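Local coordinates for protein transcriptional regulator (Pyrococcus horikoshii, PDB 1UDD) that is probably a transcriptional regulator, an all-helical TenA homologue of the TenA/Thi-4/PQQC family that assembles from four chains, at residues Y140-E145 and W162-L167. Coordinates in Å, arbitrary orientation, origin at the centre of the assembly. Residue numbers count along the deposited sequence, not the author numbering.
Sequences YAEIAE and WGKVYL
Residues 140-145 are regular alpha-helix within helix 126-146, as the Glu145 N to Ala141 O bond of 2.9 Å attests; the preceding Ala144 N to Tyr140 O bond, 3.4 Å, is weak. In segment 162-167, residues 162-164 lie on helix 157-164 and 165-167 keep helical phi/psi, with i to i-3 bonds from Tyr166 N to Gly163 O (3.0 Å) and from Leu167 N to Lys164 O (3.1 Å). The backbones come nearest at Ala141 and Tyr166, with CA atoms 5.0 Å apart.

Tyr140 and Tyr166 both direct CA-CB toward the partner segment. Tyr166 (chi1 m) offers a ring face to the edge of Tyr140, a T-shaped pair with centroids 5.3 Å apart and planes at 71°; Tyr140 CD2 lies 3.5 Å from Tyr166 CZ. Trp162 (chi1 t) brings CZ2 to 4.2 Å from Tyr140 CE2. One turn along, Ala144 CB packs 3.7 Å from Tyr166 CB and 3.4 Å from Leu167 CD2, while Leu167 CD1 lies 3.6 Å from Glu145 N.

Tyr140 OH hydrogen-bonds Tyr42 OH, and Tyr171 of helix 169-183 meets Tyr166 edge-to-face. The contact is plain interhelical packing in the all-helical TenA/Thi-4/PQQC fold, joining helix 126-146 to the segment that leads from helix 157-164 to helix 169-183. With 309 Å² buried and no hydrogen bond between the segments, the join rests on aromatic and aliphatic packing.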
ATOM      1  N   TYR A 140      11.331 -25.182  -3.854  1.00 27.22           N
ATOM      2  CA  TYR A 140      10.554 -26.367  -3.502  1.00 28.83           C
ATOM      3  C   TYR A 140      10.578 -27.389  -4.631  1.00 28.01           C
ATOM      4  O   TYR A 140      10.573 -28.601  -4.388  1.00 32.49           O
ATOM      5  CB  TYR A 140       9.107 -25.985  -3.149  1.00 27.98           C
ATOM      6  CG  TYR A 140       8.916 -25.700  -1.669  1.00 31.21           C
ATOM      7  CD1 TYR A 140       9.627 -24.675  -1.029  1.00 33.02           C
ATOM      8  CD2 TYR A 140       8.090 -26.514  -0.889  1.00 29.69           C
ATOM      9  CE1 TYR A 140       9.518 -24.480   0.364  1.00 31.78           C
ATOM     10  CE2 TYR A 140       7.981 -26.332   0.489  1.00 29.39           C
ATOM     11  CZ  TYR A 140       8.693 -25.322   1.109  1.00 29.92           C
ATOM     12  OH  TYR A 140       8.584 -25.173   2.474  1.00 28.40           O
ATOM     13  N   ALA A 141      10.608 -26.905  -5.864  1.00 27.61           N
ATOM     14  CA  ALA A 141      10.668 -27.798  -7.008  1.00 27.35           C
ATOM     15  C   ALA A 141      12.079 -28.367  -7.138  1.00 28.35           C
ATOM     16  O   ALA A 141      12.244 -29.558  -7.412  1.00 27.23           O
ATOM     17  CB  ALA A 141      10.279 -27.051  -8.285  1.00 27.06           C
ATOM     18  N   GLU A 142      13.097 -27.520  -6.943  1.00 28.33           N
ATOM     19  CA  GLU A 142      14.487 -27.965  -7.061  1.00 28.89           C
ATOM     20  C   GLU A 142      14.846 -28.974  -5.980  1.00 28.52           C
ATOM     21  O   GLU A 142      15.612 -29.904  -6.221  1.00 26.35           O
ATOM     22  CB  GLU A 142      15.463 -26.785  -6.983  1.00 28.92           C
ATOM     23  CG  GLU A 142      15.554 -25.934  -8.218  1.00 37.42           C
ATOM     24  CD  GLU A 142      16.050 -26.684  -9.446  1.00 37.11           C
ATOM     25  OE1 GLU A 142      16.905 -27.588  -9.314  1.00 39.82           O
ATOM     26  OE2 GLU A 142      15.598 -26.344 -10.558  1.00 39.36           O
ATOM     27  N   ILE A 143      14.311 -28.767  -4.780  1.00 29.31           N
ATOM     28  CA  ILE A 143      14.570 -29.675  -3.678  1.00 29.25           C
ATOM     29  C   ILE A 143      14.028 -31.063  -4.032  1.00 30.16           C
ATOM     30  O   ILE A 143      14.724 -32.059  -3.866  1.00 31.43           O
ATOM     31  CB  ILE A 143      13.893 -29.187  -2.376  1.00 29.26           C
ATOM     32  CG1 ILE A 143      14.560 -27.900  -1.869  1.00 30.05           C
ATOM     33  CG2 ILE A 143      13.983 -30.267  -1.321  1.00 29.78           C
ATOM     34  CD1 ILE A 143      13.841 -27.266  -0.648  1.00 28.63           C
ATOM     35  N   ALA A 144      12.791 -31.123  -4.520  1.00 31.43           N
ATOM     36  CA  ALA A 144      12.177 -32.398  -4.891  1.00 32.84           C
ATOM     37  C   ALA A 144      12.986 -33.044  -6.005  1.00 35.66           C
ATOM     38  O   ALA A 144      13.300 -34.234  -5.943  1.00 35.57           O
ATOM     39  CB  ALA A 144      10.735 -32.190  -5.340  1.00 34.38           C
ATOM     40  N   GLU A 145      13.330 -32.258  -7.022  1.00 35.64           N
ATOM     41  CA  GLU A 145      14.126 -32.774  -8.133  1.00 36.98           C
ATOM     42  C   GLU A 145      15.423 -33.351  -7.567  1.00 34.79           C
ATOM     43  O   GLU A 145      15.827 -34.451  -7.922  1.00 34.71           O
ATOM     44  CB  GLU A 145      14.427 -31.644  -9.129  1.00 40.31           C
ATOM     45  CG  GLU A 145      15.325 -32.013 -10.310  1.00 42.92           C
ATOM     46  CD  GLU A 145      14.739 -33.102 -11.190  1.00 48.14           C
ATOM     47  OE1 GLU A 145      13.500 -33.140 -11.333  1.00 53.29           O
ATOM     48  OE2 GLU A 145      15.519 -33.908 -11.753  1.00 49.75           O
ATOM     49  N   TRP A 162       3.166 -35.805  -0.019  1.00 46.40           N
ATOM     50  CA  TRP A 162       3.631 -34.434   0.148  1.00 44.72           C
ATOM     51  C   TRP A 162       4.671 -34.039  -0.899  1.00 44.88           C
ATOM     52  O   TRP A 162       4.545 -33.007  -1.554  1.00 41.96           O
ATOM     53  CB  TRP A 162       4.233 -34.255   1.546  1.00 42.10           C
ATOM     54  CG  TRP A 162       4.715 -32.868   1.797  1.00 38.00           C
ATOM     55  CD1 TRP A 162       3.971 -31.805   2.227  1.00 36.69           C
ATOM     56  CD2 TRP A 162       6.038 -32.374   1.579  1.00 37.86           C
ATOM     57  NE1 TRP A 162       4.753 -30.676   2.290  1.00 39.92           N
ATOM     58  CE2 TRP A 162       6.028 -30.996   1.896  1.00 38.73           C
ATOM     59  CE3 TRP A 162       7.236 -32.961   1.142  1.00 38.23           C
ATOM     60  CZ2 TRP A 162       7.174 -30.189   1.793  1.00 35.07           C
ATOM     61  CZ3 TRP A 162       8.377 -32.159   1.038  1.00 36.89           C
ATOM     62  CH2 TRP A 162       8.333 -30.784   1.365  1.00 32.53           C
ATOM     63  N   GLY A 163       5.688 -34.876  -1.062  1.00 44.93           N
ATOM     64  CA  GLY A 163       6.746 -34.574  -2.006  1.00 46.53           C
ATOM     65  C   GLY A 163       6.399 -34.591  -3.480  1.00 46.93           C
ATOM     66  O   GLY A 163       6.817 -33.700  -4.225  1.00 48.09           O
ATOM     67  N   LYS A 164       5.642 -35.593  -3.909  1.00 44.80           N
ATOM     68  CA  LYS A 164       5.283 -35.726  -5.317  1.00 45.15           C
ATOM     69  C   LYS A 164       4.646 -34.483  -5.925  1.00 42.25           C
ATOM     70  O   LYS A 164       4.760 -34.251  -7.131  1.00 40.09           O
ATOM     71  CB  LYS A 164       4.369 -36.945  -5.511  1.00 47.88           C
ATOM     72  CG  LYS A 164       5.042 -38.257  -5.094  1.00 55.55           C
ATOM     73  CD  LYS A 164       4.239 -39.507  -5.466  1.00 59.52           C
ATOM     74  CE  LYS A 164       2.906 -39.596  -4.723  1.00 61.33           C
ATOM     75  NZ  LYS A 164       1.889 -38.656  -5.269  1.00 60.94           N
ATOM     76  N   VAL A 165       3.996 -33.671  -5.101  1.00 39.68           N
ATOM     77  CA  VAL A 165       3.355 -32.467  -5.613  1.00 39.30           C
ATOM     78  C   VAL A 165       4.345 -31.568  -6.367  1.00 38.40           C
ATOM     79  O   VAL A 165       4.026 -31.009  -7.422  1.00 38.75           O
ATOM     80  CB  VAL A 165       2.717 -31.646  -4.474  1.00 40.62           C
ATOM     81  CG1 VAL A 165       1.986 -30.455  -5.049  1.00 41.81           C
ATOM     82  CG2 VAL A 165       1.764 -32.512  -3.673  1.00 39.18           C
ATOM     83  N   TYR A 166       5.557 -31.457  -5.842  1.00 36.29           N
ATOM     84  CA  TYR A 166       6.554 -30.592  -6.457  1.00 37.78           C
ATOM     85  C   TYR A 166       7.227 -31.104  -7.731  1.00 38.27           C
ATOM     86  O   TYR A 166       7.876 -30.327  -8.438  1.00 36.14           O
ATOM     87  CB  TYR A 166       7.583 -30.192  -5.396  1.00 37.59           C
ATOM     88  CG  TYR A 166       6.905 -29.668  -4.146  1.00 31.93           C
ATOM     89  CD1 TYR A 166       6.961 -30.379  -2.952  1.00 35.72           C
ATOM     90  CD2 TYR A 166       6.157 -28.491  -4.179  1.00 32.95           C
ATOM     91  CE1 TYR A 166       6.292 -29.943  -1.813  1.00 34.81           C
ATOM     92  CE2 TYR A 166       5.474 -28.041  -3.045  1.00 35.93           C
ATOM     93  CZ  TYR A 166       5.549 -28.776  -1.863  1.00 35.94           C
ATOM     94  OH  TYR A 166       4.881 -28.357  -0.739  1.00 33.83           O
ATOM     95  N   LEU A 167       7.041 -32.388  -8.047  1.00 38.89           N
ATOM     96  CA  LEU A 167       7.612 -32.972  -9.268  1.00 37.17           C
ATOM     97  C   LEU A 167       6.617 -32.976 -10.428  1.00 35.23           C
ATOM     98  O   LEU A 167       6.989 -33.257 -11.566  1.00 34.25           O
ATOM     99  CB  LEU A 167       8.055 -34.423  -9.040  1.00 38.51           C
ATOM    100  CG  LEU A 167       9.195 -34.760  -8.091  1.00 40.08           C
ATOM    101  CD1 LEU A 167      10.390 -33.880  -8.405  1.00 38.74           C
ATOM    102  CD2 LEU A 167       8.733 -34.580  -6.664  1.00 43.15           C
TER